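PDB 4TXG: chitinase from Chromobacterium violaceum, which probably binds chitin and hydrolyses its glycosidic bonds in the breakdown of this polysaccharide. Local coordinates for residues A[411-422]-A[436-444]; A[555-566]-A[577-588]. One frame throughout, in Å; residues are numbered along the deposited sequence.

In the fold
Both contacts lie in the glycoside hydrolase family 18 part of the chain and follow one another without crossing. Contact 1 comes first: 411-422 follows barrel strand 391-395, and the chain turns back after 13 residues so that 436-444 can start helix 441-448, which leads on to barrel strand 457-462. More than a hundred residues later, contact 2 closes a loop of ten residues, mostly the hairpin of strands 565-570 and 575-578, where the antiparallel sheet inserted between barrel strands 457-462 and 599-603 meets helix 582-594. The two touch: Leu413 N lies 2.8 Å from Leu563 O, and Ala411 O 2.8 Å from Lys588 NZ, so contact 1 is tied to both halves of contact 2.

Contact 1 (A[411-422]-A[436-444]); sequences AALYDDGKDAEL and IGYLNTDWA
Ala412 and Leu413 meet the first turn of helix 441-448 backbone to backbone, a compact example of a loop binding the N-H groups that a helix start leaves over. Thr441 N donates to Ala412 O (2.9 Å, 169°) and Asp442 N to Leu413 O (2.9 Å), each in the plane of its carbonyl. Asn440, the N-cap, lays its CB 3.5 Å from Tyr414 C; its chi1 of 57° turns OD1 back over the helix to accept from Trp443 N, while ND2 donates to Gly437 O at 2.9 Å. Asp442 CB reaches the edge of the Tyr414 ring, 3.7 Å from CD1.

Waters fill a buried polar seam at Asp415 and Asp419. One donates to Asp415 OD1 and accepts from Asn440 ND2; a second sits between Asp419 OD2 and Leu439 O, near enough to both to bond either. Apolar packing follows, Leu422 CD1 lying 3.8 Å from Gly437 CA and CD2 4.0 Å from Leu439 CD1. The partly exposed side is the end with Glu421, Tyr438 and Leu439, where Leu422 CD2 approaches Tyr438 CZ obliquely at 3.5 Å.

Asp415 OD1 also bonds Tyr428 OH, and Asp419 OD2 bonds His400 NE2. Thr441 rests on Met459 of strand 457-462, and Asp442 reaches Trp591 of helix 582-594 and the backbone of Leu730.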
loop_
_atom_site.group_PDB
_atom_site.type_symbol
_atom_site.label_atom_id
_atom_site.label_comp_id
_atom_site.label_asym_id
_atom_site.label_seq_id
_atom_site.Cartn_x
_atom_site.Cartn_y
_atom_site.Cartn_z
ATOM N N ALA A 411 -12.716 4.646 -2.145
ATOM C CA ALA A 411 -12.133 3.378 -1.722
ATOM C C ALA A 411 -13.127 2.223 -1.840
ATOM O O ALA A 411 -13.341 1.492 -0.880
ATOM C CB ALA A 411 -11.637 3.498 -0.287
ATOM N N ALA A 412 -13.749 2.071 -3.007
ATOM C CA ALA A 412 -14.702 0.974 -3.192
ATOM C C ALA A 412 -14.096 -0.378 -2.806
ATOM O O ALA A 412 -12.958 -0.674 -3.160
ATOM C CB ALA A 412 -15.187 0.932 -4.646
ATOM N N LEU A 413 -14.853 -1.200 -2.083
ATOM C CA LEU A 413 -14.395 -2.563 -1.795
ATOM C C LEU A 413 -14.424 -3.435 -3.054
ATOM O O LEU A 413 -13.490 -4.194 -3.318
ATOM C CB LEU A 413 -15.264 -3.208 -0.715
ATOM C CG LEU A 413 -14.945 -4.662 -0.360
ATOM C CD1 LEU A 413 -13.502 -4.803 0.106
ATOM C CD2 LEU A 413 -15.905 -5.172 0.709
ATOM N N TYR A 414 -15.519 -3.329 -3.802
ATOM C CA TYR A 414 -15.766 -4.156 -4.985
ATOM C C TYR A 414 -16.025 -3.345 -6.247
ATOM O O TYR A 414 -16.386 -2.176 -6.184
ATOM C CB TYR A 414 -17.002 -5.033 -4.781
ATOM C CG TYR A 414 -16.943 -6.093 -3.711
ATOM C CD1 TYR A 414 -15.824 -6.902 -3.550
ATOM C CD2 TYR A 414 -18.055 -6.333 -2.905
ATOM C CE1 TYR A 414 -15.799 -7.897 -2.590
ATOM C CE2 TYR A 414 -18.041 -7.318 -1.942
ATOM C CZ TYR A 414 -16.914 -8.102 -1.794
ATOM O OH TYR A 414 -16.912 -9.089 -0.840
ATOM N N ASP A 415 -15.894 -4.007 -7.389
ATOM C CA ASP A 415 -16.422 -3.505 -8.651
ATOM C C ASP A 415 -17.951 -3.711 -8.688
ATOM O O ASP A 415 -18.440 -4.717 -8.165
ATOM C CB ASP A 415 -15.761 -4.237 -9.813
ATOM C CG ASP A 415 -16.159 -3.665 -11.159
ATOM O OD1 ASP A 415 -15.594 -2.619 -11.543
ATOM O OD2 ASP A 415 -17.044 -4.251 -11.809
ATOM N N ASP A 416 -18.689 -2.770 -9.285
ATOM C CA ASP A 416 -20.149 -2.912 -9.453
ATOM C C ASP A 416 -20.537 -2.920 -10.932
ATOM O O ASP A 416 -21.722 -2.873 -11.278
ATOM C CB ASP A 416 -20.914 -1.795 -8.698
ATOM C CG ASP A 416 -20.772 -0.399 -9.343
ATOM O OD1 ASP A 416 -19.920 -0.200 -10.236
ATOM O OD2 ASP A 416 -21.521 0.523 -8.929
ATOM N N GLY A 417 -19.537 -2.991 -11.802
ATOM C CA GLY A 417 -19.780 -3.057 -13.232
ATOM C C GLY A 417 -20.093 -1.701 -13.842
ATOM O O GLY A 417 -20.348 -1.598 -15.046
ATOM N N LYS A 418 -20.063 -0.652 -13.024
ATOM C CA LYS A 418 -20.522 0.667 -13.476
ATOM C C LYS A 418 -19.533 1.813 -13.208
ATOM O O LYS A 418 -19.915 2.981 -13.282
ATOM C CB LYS A 418 -21.857 1.007 -12.811
ATOM C CG LYS A 418 -23.009 0.077 -13.155
ATOM C CD LYS A 418 -24.268 0.499 -12.407
ATOM C CE LYS A 418 -25.183 -0.678 -12.119
ATOM N NZ LYS A 418 -24.560 -1.631 -11.154
ATOM N N ASP A 419 -18.279 1.495 -12.891
ATOM C CA ASP A 419 -17.282 2.547 -12.656
ATOM C C ASP A 419 -17.169 3.417 -13.907
ATOM O O ASP A 419 -16.815 2.920 -14.972
ATOM C CB ASP A 419 -15.915 1.956 -12.291
ATOM C CG ASP A 419 -14.903 3.028 -11.885
ATOM O OD1 ASP A 419 -14.552 3.877 -12.727
ATOM O OD2 ASP A 419 -14.446 3.019 -10.722
ATOM N N ALA A 420 -17.492 4.704 -13.778
ATOM C CA ALA A 420 -17.610 5.584 -14.938
ATOM C C ALA A 420 -16.275 5.774 -15.658
ATOM O O ALA A 420 -16.237 6.006 -16.872
ATOM C CB ALA A 420 -18.179 6.937 -14.517
ATOM N N GLU A 421 -15.177 5.680 -14.910
ATOM C CA GLU A 421 -13.853 5.817 -15.506
ATOM C C GLU A 421 -13.515 4.585 -16.335
ATOM O O GLU A 421 -13.057 4.694 -17.477
ATOM C CB GLU A 421 -12.791 6.043 -14.429
ATOM C CG GLU A 421 -11.404 6.305 -14.984
ATOM C CD GLU A 421 -10.440 6.845 -13.942
ATOM O OE1 GLU A 421 -9.287 7.155 -14.314
ATOM O OE2 GLU A 421 -10.826 6.975 -12.758
ATOM N N LEU A 422 -13.747 3.410 -15.759
ATOM C CA LEU A 422 -13.524 2.155 -16.471
ATOM C C LEU A 422 -14.402 2.056 -17.715
ATOM O O LEU A 422 -13.952 1.577 -18.753
ATOM C CB LEU A 422 -13.770 0.961 -15.537
ATOM C CG LEU A 422 -12.775 0.870 -14.377
ATOM C CD1 LEU A 422 -12.962 -0.448 -13.618
ATOM C CD2 LEU A 422 -11.354 0.991 -14.880
ATOM N N ILE A 436 -13.598 -8.147 -15.729
ATOM C CA ILE A 436 -12.948 -7.804 -14.476
ATOM C C ILE A 436 -12.731 -6.299 -14.399
ATOM O O ILE A 436 -12.022 -5.734 -15.227
ATOM C CB ILE A 436 -11.607 -8.532 -14.332
ATOM C CG1 ILE A 436 -11.861 -10.049 -14.273
ATOM C CG2 ILE A 436 -10.850 -8.042 -13.085
ATOM C CD1 ILE A 436 -10.637 -10.869 -13.978
ATOM N N GLY A 437 -13.359 -5.652 -13.418
ATOM C CA GLY A 437 -13.099 -4.241 -13.150
ATOM C C GLY A 437 -12.109 -4.119 -12.001
ATOM O O GLY A 437 -12.237 -4.841 -11.022
ATOM N N TYR A 438 -11.134 -3.213 -12.098
ATOM C CA TYR A 438 -9.990 -3.280 -11.179
ATOM C C TYR A 438 -9.825 -2.126 -10.191
ATOM O O TYR A 438 -8.921 -2.172 -9.359
ATOM C CB TYR A 438 -8.686 -3.417 -11.978
ATOM C CG TYR A 438 -8.485 -2.323 -12.994
ATOM C CD1 TYR A 438 -7.890 -1.117 -12.639
ATOM C CD2 TYR A 438 -8.909 -2.492 -14.303
ATOM C CE1 TYR A 438 -7.722 -0.107 -13.571
ATOM C CE2 TYR A 438 -8.737 -1.494 -15.239
ATOM C CZ TYR A 438 -8.146 -0.311 -14.870
ATOM O OH TYR A 438 -7.987 0.679 -15.812
ATOM N N LEU A 439 -10.672 -1.098 -10.261
ATOM C CA LEU A 439 -10.520 0.053 -9.366
ATOM C C LEU A 439 -11.222 -0.205 -8.037
ATOM O O LEU A 439 -12.189 0.477 -7.681
ATOM C CB LEU A 439 -11.066 1.338 -10.013
ATOM C CG LEU A 439 -10.193 1.964 -11.105
ATOM C CD1 LEU A 439 -10.809 3.253 -11.626
ATOM C CD2 LEU A 439 -8.783 2.217 -10.571
ATOM N N ASN A 440 -10.739 -1.195 -7.304
ATOM C CA ASN A 440 -11.371 -1.548 -6.042
ATOM C C ASN A 440 -10.415 -2.323 -5.152
ATOM O O ASN A 440 -9.447 -2.909 -5.625
ATOM C CB ASN A 440 -12.655 -2.355 -6.292
ATOM C CG ASN A 440 -12.403 -3.611 -7.116
ATOM O OD1 ASN A 440 -12.076 -4.660 -6.569
ATOM N ND2 ASN A 440 -12.543 -3.505 -8.438
ATOM N N THR A 441 -10.702 -2.294 -3.856
ATOM C CA THR A 441 -9.861 -2.891 -2.824
ATOM C C THR A 441 -9.668 -4.389 -3.034
ATOM O O THR A 441 -8.555 -4.913 -2.896
ATOM C CB THR A 441 -10.489 -2.628 -1.439
ATOM O OG1 THR A 441 -10.613 -1.209 -1.261
ATOM C CG2 THR A 441 -9.633 -3.206 -0.308
ATOM N N ASP A 442 -10.753 -5.066 -3.395
ATOM C CA ASP A 442 -10.736 -6.517 -3.584
ATOM C C ASP A 442 -9.764 -6.891 -4.702
ATOM O O ASP A 442 -9.008 -7.864 -4.566
ATOM C CB ASP A 442 -12.156 -7.024 -3.887
ATOM C CG ASP A 442 -12.229 -8.528 -4.074
ATOM O OD1 ASP A 442 -12.406 -9.263 -3.074
ATOM O OD2 ASP A 442 -12.142 -8.981 -5.236
ATOM N N TRP A 443 -9.754 -6.109 -5.784
ATOM C CA TRP A 443 -8.875 -6.422 -6.918
ATOM C C TRP A 443 -7.420 -6.251 -6.499
ATOM O O TRP A 443 -6.569 -7.105 -6.783
ATOM C CB TRP A 443 -9.180 -5.538 -8.147
ATOM C CG TRP A 443 -8.254 -5.860 -9.300
ATOM C CD1 TRP A 443 -8.463 -6.772 -10.294
ATOM C CD2 TRP A 443 -6.955 -5.301 -9.534
ATOM N NE1 TRP A 443 -7.377 -6.806 -11.146
ATOM C CE2 TRP A 443 -6.438 -5.907 -10.700
ATOM C CE3 TRP A 443 -6.184 -4.327 -8.879
ATOM C CZ2 TRP A 443 -5.183 -5.586 -11.223
ATOM C CZ3 TRP A 443 -4.929 -4.011 -9.389
ATOM C CH2 TRP A 443 -4.440 -4.640 -10.556
ATOM N N ALA A 444 -7.132 -5.144 -5.815
ATOM C CA ALA A 444 -5.769 -4.855 -5.375
ATOM C C ALA A 444 -5.244 -5.923 -4.416
ATOM O O ALA A 444 -4.089 -6.334 -4.505
ATOM C CB ALA A 444 -5.708 -3.480 -4.721
HETATM O O HOH W 1 -15.577 -0.180 -7.998
HETATM O O HOH W 2 -13.675 -1.418 -10.040
HETATM O O HOH W 3 -14.094 2.247 -8.075
#

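Contact 2 (A[555-566]-A[577-588]); sequences YQRNYNGALAAP and LSTEDEQSIAQK. With CS (cesium ion), chain C.
An antiparallel sheet, strands 556-560, 565-570 and 575-578, leads here into helix 582-594 and packs against its start; a G1 bulge opposite Asn560 marks the first turn. Beyond strand 575-578, Thr579 N donates to Pro566 O (3.1 Å). Arg557, extended from CG to NE, grips Asp581 side-on: NE reaches OD2 (2.8 Å, 163°) and NH2 reaches OD1 (3.1 Å), each on a syn lone pair, guanidinium and carboxylate nearly coplanar. NH2 also donates to Gln583 OE1 at 2.8 Å, close to the guanidinium plane. The Gln583 amide in turn stacks on one face of the Tyr559 ring, 5° from parallel, and Gln583 CG makes a CH-pi contact 3.8 Å from the ring centroid. At the ring's edge Tyr559 OH donates to Gln587 OE1 (2.7 Å), while Gln587 NE2 bonds Gly561 O (3.0 Å) in the turn. Pro566 CG packs against Ser584 OG at 3.6 Å.

Asp581 is also the helix N-cap: chi1 of 63° brings OD1 to Gln583 N, and Ser584 OG accepts from Asp581 N to complete a capping box. With Arg557 and Lys526 both bridged to its carboxylate, Asp581 is probably kept ionised, and the negative charge at the helix N terminus would suit the helix dipole.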
loop_
_atom_site.group_PDB
_atom_site.type_symbol
_atom_site.label_atom_id
_atom_site.label_comp_id
_atom_site.label_asym_id
_atom_site.label_seq_id
_atom_site.Cartn_x
_atom_site.Cartn_y
_atom_site.Cartn_z
ATOM N N TYR A 555 -26.926 17.772 3.299
ATOM C CA TYR A 555 -26.015 16.684 2.965
ATOM C C TYR A 555 -26.662 15.344 3.297
ATOM O O TYR A 555 -26.714 14.941 4.462
ATOM C CB TYR A 555 -24.688 16.831 3.716
ATOM C CG TYR A 555 -23.883 18.062 3.339
ATOM C CD1 TYR A 555 -24.148 19.295 3.923
ATOM C CD2 TYR A 555 -22.848 17.984 2.411
ATOM C CE1 TYR A 555 -23.403 20.418 3.596
ATOM C CE2 TYR A 555 -22.098 19.102 2.073
ATOM C CZ TYR A 555 -22.382 20.315 2.671
ATOM O OH TYR A 555 -21.646 21.433 2.339
ATOM N N GLN A 556 -27.161 14.658 2.274
ATOM C CA GLN A 556 -27.858 13.391 2.479
ATOM C C GLN A 556 -26.896 12.214 2.396
ATOM O O GLN A 556 -26.185 12.057 1.404
ATOM C CB GLN A 556 -28.973 13.225 1.446
ATOM C CG GLN A 556 -29.616 11.855 1.453
ATOM C CD GLN A 556 -30.380 11.567 0.173
ATOM O OE1 GLN A 556 -29.818 11.619 -0.928
ATOM N NE2 GLN A 556 -31.668 11.265 0.308
ATOM N N ARG A 557 -26.870 11.376 3.428
ATOM C CA ARG A 557 -26.010 10.195 3.371
ATOM C C ARG A 557 -26.619 9.122 2.483
ATOM O O ARG A 557 -27.808 8.806 2.582
ATOM C CB ARG A 557 -25.749 9.628 4.768
ATOM C CG ARG A 557 -24.823 8.403 4.766
ATOM C CD ARG A 557 -24.585 7.901 6.179
ATOM N NE ARG A 557 -23.731 6.714 6.205
ATOM C CZ ARG A 557 -24.160 5.479 5.945
ATOM N NH1 ARG A 557 -25.433 5.258 5.618
ATOM N NH2 ARG A 557 -23.309 4.465 6.009
ATOM N N ASN A 558 -25.782 8.587 1.600
ATOM C CA ASN A 558 -26.135 7.496 0.712
ATOM C C ASN A 558 -25.227 6.322 0.999
ATOM O O ASN A 558 -24.119 6.503 1.490
ATOM C CB ASN A 558 -25.981 7.913 -0.751
ATOM C CG ASN A 558 -27.102 8.803 -1.224
ATOM O OD1 ASN A 558 -27.954 8.375 -2.003
ATOM N ND2 ASN A 558 -27.119 10.044 -0.750
ATOM N N TYR A 559 -25.683 5.115 0.693
ATOM C CA TYR A 559 -24.803 3.960 0.834
ATOM C C TYR A 559 -25.066 2.984 -0.290
ATOM O O TYR A 559 -26.216 2.732 -0.654
ATOM C CB TYR A 559 -24.999 3.264 2.187
ATOM C CG TYR A 559 -23.898 2.264 2.507
ATOM C CD1 TYR A 559 -22.707 2.686 3.074
ATOM C CD2 TYR A 559 -24.052 0.907 2.242
ATOM C CE1 TYR A 559 -21.684 1.793 3.371
ATOM C CE2 TYR A 559 -23.026 -0.003 2.533
ATOM C CZ TYR A 559 -21.852 0.452 3.102
ATOM O OH TYR A 559 -20.831 -0.421 3.406
ATOM N N ASN A 560 -23.993 2.432 -0.840
ATOM C CA ASN A 560 -24.108 1.411 -1.864
ATOM C C ASN A 560 -23.399 0.144 -1.383
ATOM O O ASN A 560 -22.176 0.124 -1.265
ATOM C CB ASN A 560 -23.516 1.935 -3.182
ATOM C CG ASN A 560 -23.661 0.956 -4.329
ATOM O OD1 ASN A 560 -23.205 -0.178 -4.253
ATOM N ND2 ASN A 560 -24.290 1.404 -5.410
ATOM N N GLY A 561 -24.170 -0.904 -1.092
ATOM C CA GLY A 561 -23.605 -2.135 -0.552
ATOM C C GLY A 561 -22.794 -2.946 -1.554
ATOM O O GLY A 561 -21.942 -3.746 -1.167
ATOM N N ALA A 562 -23.063 -2.753 -2.843
ATOM C CA ALA A 562 -22.279 -3.425 -3.876
ATOM C C ALA A 562 -20.854 -2.889 -3.884
ATOM O O ALA A 562 -19.905 -3.598 -4.216
ATOM C CB ALA A 562 -22.941 -3.247 -5.250
ATOM N N LEU A 563 -20.705 -1.625 -3.496
ATOM C CA LEU A 563 -19.404 -0.968 -3.472
ATOM C C LEU A 563 -18.800 -0.896 -2.069
ATOM O O LEU A 563 -17.625 -0.585 -1.917
ATOM C CB LEU A 563 -19.529 0.455 -4.031
ATOM C CG LEU A 563 -19.970 0.584 -5.490
ATOM C CD1 LEU A 563 -20.409 2.014 -5.821
ATOM C CD2 LEU A 563 -18.827 0.136 -6.389
ATOM N N ALA A 564 -19.622 -1.182 -1.061
ATOM C CA ALA A 564 -19.316 -0.888 0.344
ATOM C C ALA A 564 -18.870 0.567 0.504
ATOM O O ALA A 564 -17.840 0.854 1.113
ATOM C CB ALA A 564 -18.255 -1.848 0.899
ATOM N N ALA A 565 -19.668 1.476 -0.039
ATOM C CA ALA A 565 -19.290 2.886 -0.105
ATOM C C ALA A 565 -20.405 3.817 0.370
ATOM O O ALA A 565 -21.507 3.798 -0.168
ATOM C CB ALA A 565 -18.887 3.245 -1.520
ATOM N N PRO A 566 -20.119 4.625 1.402
ATOM C CA PRO A 566 -21.017 5.713 1.783
ATOM C C PRO A 566 -20.586 7.019 1.129
ATOM O O PRO A 566 -19.415 7.190 0.783
ATOM C CB PRO A 566 -20.854 5.787 3.308
ATOM C CG PRO A 566 -19.417 5.323 3.554
ATOM C CD PRO A 566 -18.992 4.480 2.341
ATOM N N LEU A 577 -19.511 14.058 -1.709
ATOM C CA LEU A 577 -18.348 13.830 -0.852
ATOM C C LEU A 577 -18.242 12.352 -0.540
ATOM O O LEU A 577 -19.138 11.791 0.079
ATOM C CB LEU A 577 -18.447 14.632 0.454
ATOM C CG LEU A 577 -18.457 16.155 0.316
ATOM C CD1 LEU A 577 -18.717 16.807 1.663
ATOM C CD2 LEU A 577 -17.136 16.631 -0.255
ATOM N N SER A 578 -17.162 11.711 -0.982
ATOM C CA SER A 578 -16.969 10.303 -0.662
ATOM C C SER A 578 -16.522 10.145 0.783
ATOM O O SER A 578 -15.543 10.758 1.202
ATOM C CB SER A 578 -15.935 9.665 -1.598
ATOM O OG SER A 578 -15.636 8.357 -1.156
ATOM N N THR A 579 -17.231 9.319 1.542
ATOM C CA THR A 579 -16.926 9.162 2.956
ATOM C C THR A 579 -16.559 7.722 3.311
ATOM O O THR A 579 -16.556 6.828 2.461
ATOM C CB THR A 579 -18.113 9.623 3.837
ATOM O OG1 THR A 579 -19.282 8.864 3.506
ATOM C CG2 THR A 579 -18.403 11.111 3.611
ATOM N N GLU A 580 -16.222 7.514 4.576
ATOM C CA GLU A 580 -15.926 6.190 5.106
ATOM C C GLU A 580 -16.437 6.218 6.534
ATOM O O GLU A 580 -16.043 7.091 7.312
ATOM C CB GLU A 580 -14.419 5.894 5.044
ATOM C CG GLU A 580 -14.014 4.479 5.455
ATOM C CD GLU A 580 -14.176 3.467 4.327
ATOM O OE1 GLU A 580 -15.300 3.299 3.813
ATOM O OE2 GLU A 580 -13.173 2.840 3.941
ATOM N N ASP A 581 -17.342 5.315 6.895
ATOM C CA ASP A 581 -17.859 5.362 8.266
ATOM C C ASP A 581 -18.150 3.965 8.797
ATOM O O ASP A 581 -17.633 2.983 8.264
ATOM C CB ASP A 581 -19.090 6.294 8.376
ATOM C CG ASP A 581 -20.295 5.848 7.547
ATOM O OD1 ASP A 581 -20.441 4.650 7.211
ATOM O OD2 ASP A 581 -21.144 6.731 7.256
ATOM N N GLU A 582 -18.945 3.866 9.858
ATOM C CA GLU A 582 -19.040 2.585 10.553
ATOM C C GLU A 582 -19.640 1.487 9.682
ATOM O O GLU A 582 -19.300 0.311 9.833
ATOM C CB GLU A 582 -19.843 2.740 11.843
ATOM C CG GLU A 582 -19.123 3.614 12.862
ATOM C CD GLU A 582 -20.069 4.366 13.783
ATOM O OE1 GLU A 582 -20.391 5.548 13.489
ATOM O OE2 GLU A 582 -20.473 3.783 14.810
ATOM N N GLN A 583 -20.520 1.858 8.760
ATOM C CA GLN A 583 -21.158 0.836 7.935
ATOM C C GLN A 583 -20.153 0.230 6.957
ATOM O O GLN A 583 -20.108 -0.995 6.787
ATOM C CB GLN A 583 -22.367 1.401 7.176
ATOM C CG GLN A 583 -23.188 0.307 6.468
ATOM C CD GLN A 583 -24.471 0.842 5.854
ATOM O OE1 GLN A 583 -24.731 2.044 5.895
ATOM N NE2 GLN A 583 -25.283 -0.053 5.288
ATOM N N SER A 584 -19.335 1.074 6.326
ATOM C CA SER A 584 -18.389 0.569 5.337
ATOM C C SER A 584 -17.193 -0.104 6.005
ATOM O O SER A 584 -16.679 -1.103 5.496
ATOM C CB SER A 584 -17.916 1.686 4.396
ATOM O OG SER A 584 -17.390 2.806 5.089
ATOM N N ILE A 585 -16.760 0.430 7.146
ATOM C CA ILE A 585 -15.695 -0.206 7.907
ATOM C C ILE A 585 -16.137 -1.606 8.363
ATOM O O ILE A 585 -15.352 -2.549 8.294
ATOM C CB ILE A 585 -15.259 0.659 9.130
ATOM C CG1 ILE A 585 -14.555 1.936 8.652
ATOM C CG2 ILE A 585 -14.331 -0.130 10.056
ATOM C CD1 ILE A 585 -13.325 1.687 7.782
ATOM N N ALA A 586 -17.393 -1.757 8.788
ATOM C CA ALA A 586 -17.857 -3.074 9.231
ATOM C C ALA A 586 -17.882 -4.058 8.069
ATOM O O ALA A 586 -17.518 -5.231 8.220
ATOM C CB ALA A 586 -19.232 -2.980 9.873
ATOM N N GLN A 587 -18.318 -3.577 6.909
ATOM C CA GLN A 587 -18.366 -4.410 5.713
ATOM C C GLN A 587 -16.943 -4.811 5.268
ATOM O O GLN A 587 -16.691 -5.969 4.948
ATOM C CB GLN A 587 -19.128 -3.677 4.587
ATOM C CG GLN A 587 -19.304 -4.507 3.316
ATOM C CD GLN A 587 -20.407 -4.013 2.381
ATOM O OE1 GLN A 587 -21.043 -2.983 2.618
ATOM N NE2 GLN A 587 -20.632 -4.761 1.295
ATOM N N LYS A 588 -16.000 -3.872 5.291
ATOM C CA LYS A 588 -14.619 -4.186 4.923
ATOM C C LYS A 588 -13.961 -5.094 5.954
ATOM O O LYS A 588 -13.179 -5.983 5.605
ATOM C CB LYS A 588 -13.805 -2.906 4.753
ATOM C CG LYS A 588 -14.206 -2.137 3.494
ATOM C CD LYS A 588 -13.402 -0.853 3.336
ATOM C CE LYS A 588 -13.856 -0.079 2.099
ATOM N NZ LYS A 588 -13.010 1.142 1.865
HETATM CS CS CS C . -28.984 15.419 6.398
HETATM O O HOH W 4 -27.151 2.866 5.067
HETATM O O HOH W 5 -15.708 2.664 1.095
HETATM O O HOH W 6 -17.405 6.365 -0.902
#